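Local coordinates for enoyl-CoA hydratase (Thermus thermophilus, PDB 1WZ8), which probably catalyses the reversible hydration of enoyl-CoA thioesters to 3-hydroxyacyl-CoA, as a hexameric member of the crotonase family, at residues Leu59-Gly64 with Ala110-Ala115. Sequence-based numbering, arbitrary orientation.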
loop_
_atom_site.group_PDB
_atom_site.type_symbol
_atom_site.label_atom_id
_atom_site.label_comp_id
_atom_site.label_asym_id
_atom_site.label_seq_id
_atom_site.Cartn_x
_atom_site.Cartn_y
_atom_site.Cartn_z
ATOM N N LEU A 59 -8.439 -6.478 -30.334
ATOM C CA LEU A 59 -7.339 -5.902 -31.093
ATOM C C LEU A 59 -7.696 -4.461 -31.425
ATOM O O LEU A 59 -8.729 -4.201 -32.035
ATOM C CB LEU A 59 -7.109 -6.696 -32.385
ATOM C CG LEU A 59 -6.052 -6.155 -33.355
ATOM C CD1 LEU A 59 -4.708 -6.035 -32.644
ATOM C CD2 LEU A 59 -5.943 -7.084 -34.565
ATOM N N LEU A 60 -6.842 -3.530 -31.016
ATOM C CA LEU A 60 -7.082 -2.115 -31.269
ATOM C C LEU A 60 -6.203 -1.611 -32.398
ATOM O O LEU A 60 -5.007 -1.905 -32.443
ATOM C CB LEU A 60 -6.799 -1.298 -30.008
ATOM C CG LEU A 60 -7.674 -1.604 -28.792
ATOM C CD1 LEU A 60 -7.163 -0.816 -27.585
ATOM C CD2 LEU A 60 -9.128 -1.250 -29.101
ATOM N N ARG A 61 -6.796 -0.847 -33.309
ATOM C CA ARG A 61 -6.050 -0.298 -34.431
ATOM C C ARG A 61 -6.693 1.007 -34.866
ATOM O O ARG A 61 -7.915 1.155 -34.810
ATOM C CB ARG A 61 -6.046 -1.275 -35.612
ATOM C CG ARG A 61 -5.151 -0.837 -36.764
ATOM C CD ARG A 61 -5.324 -1.713 -38.006
ATOM N NE ARG A 61 -4.245 -1.490 -38.971
ATOM C CZ ARG A 61 -4.135 -2.124 -40.136
ATOM N NH1 ARG A 61 -5.041 -3.026 -40.493
ATOM N NH2 ARG A 61 -3.115 -1.863 -40.940
ATOM N N GLY A 62 -5.864 1.958 -35.281
ATOM C CA GLY A 62 -6.382 3.231 -35.744
ATOM C C GLY A 62 -6.557 3.127 -37.243
ATOM O O GLY A 62 -5.825 2.387 -37.899
ATOM N N GLU A 63 -7.522 3.848 -37.796
ATOM C CA GLU A 63 -7.753 3.796 -39.233
ATOM C C GLU A 63 -6.668 4.577 -39.966
ATOM O O GLU A 63 -6.036 5.463 -39.393
ATOM C CB GLU A 63 -9.123 4.389 -39.569
ATOM C CG GLU A 63 -9.580 4.100 -40.987
ATOM C CD GLU A 63 -10.041 5.344 -41.711
ATOM O OE1 GLU A 63 -9.210 6.257 -41.905
ATOM O OE2 GLU A 63 -11.230 5.408 -42.086
ATOM N N GLY A 64 -6.447 4.234 -41.232
ATOM C CA GLY A 64 -5.452 4.937 -42.023
ATOM C C GLY A 64 -3.999 4.600 -41.739
ATOM O O GLY A 64 -3.105 5.367 -42.097
ATOM N N ALA A 110 -2.209 -2.450 -31.984
ATOM C CA ALA A 110 -1.327 -2.412 -33.149
ATOM C C ALA A 110 -0.980 -0.935 -33.277
ATOM O O ALA A 110 -1.677 -0.179 -33.952
ATOM C CB ALA A 110 -2.062 -2.902 -34.393
ATOM N N VAL A 111 0.098 -0.532 -32.618
ATOM C CA VAL A 111 0.512 0.867 -32.600
ATOM C C VAL A 111 1.335 1.260 -33.822
ATOM O O VAL A 111 2.552 1.095 -33.850
ATOM C CB VAL A 111 1.302 1.160 -31.316
ATOM C CG1 VAL A 111 1.395 2.656 -31.086
ATOM C CG2 VAL A 111 0.625 0.470 -30.133
ATOM N N GLU A 112 0.647 1.803 -34.819
ATOM C CA GLU A 112 1.273 2.215 -36.066
ATOM C C GLU A 112 1.628 3.696 -36.123
ATOM O O GLU A 112 0.803 4.553 -35.814
ATOM C CB GLU A 112 0.343 1.894 -37.241
ATOM C CG GLU A 112 -0.003 0.426 -37.401
ATOM C CD GLU A 112 -1.088 0.203 -38.440
ATOM O OE1 GLU A 112 -2.241 0.623 -38.199
ATOM O OE2 GLU A 112 -0.787 -0.386 -39.500
ATOM N N LYS A 113 2.869 3.971 -36.517
ATOM C CA LYS A 113 3.382 5.327 -36.702
ATOM C C LYS A 113 3.402 6.322 -35.551
ATOM O O LYS A 113 4.445 6.906 -35.266
ATOM C CB LYS A 113 2.663 5.993 -37.878
ATOM C CG LYS A 113 2.815 5.259 -39.197
ATOM C CD LYS A 113 2.208 6.059 -40.335
ATOM C CE LYS A 113 2.283 5.284 -41.642
ATOM N NZ LYS A 113 1.561 3.987 -41.533
ATOM N N VAL A 114 2.256 6.547 -34.913
ATOM C CA VAL A 114 2.198 7.519 -33.832
ATOM C C VAL A 114 1.260 7.152 -32.681
ATOM O O VAL A 114 0.174 6.617 -32.888
ATOM C CB VAL A 114 1.749 8.905 -34.362
ATOM C CG1 VAL A 114 1.847 9.941 -33.255
ATOM C CG2 VAL A 114 2.597 9.321 -35.562
ATOM N N ALA A 115 1.703 7.470 -31.469
ATOM C CA ALA A 115 0.935 7.246 -30.249
ATOM C C ALA A 115 1.379 8.354 -29.305
ATOM O O ALA A 115 2.462 8.293 -28.732
ATOM C CB ALA A 115 1.249 5.873 -29.652
HETATM O O HOH W 1 -2.896 1.530 -35.700
HETATM O O HOH W 2 -4.473 1.122 -39.766
#
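The R61 guanidinium meets the E112 carboxylate at its edge, where E112 OE1 lies in the guanidinium plane. Y196 of helix 195-207 adds a cation-pi contact to R61. In this side-on, two-pronged salt bridge R61 NE donates to E112 OE1 at 3.0 Å, nearly straight, and reaches it from above the carboxylate plane. R61 NH2 donates to the syn side of E112 OE2 at 3.1 Å. The two planes are 46° apart. R61 CG stands anti to the backbone N (chi1 -173°), and the chain runs extended to NE beside the carboxylate. Strands 57-62 and 107-111 are parallel neighbours in the mixed sheet of the crotonase fold. A110 N donates to L60 O at 2.9 Å and continues that pairing. Past A110 the two chains move apart, and water takes over. One water accepts from G62 N and donates to A110 O, 2.7 Å from it, and to E112 OE1. A second water donates to G62 O and to E112 OE1, at 2.8 Å from the latter. E112 OE1 thus accepts from R61 NE and both waters, which would favour its charged form. On the sheet face toward helix 195-207, L59 CD1 loosely approaches A110 CB at 4.5 Å.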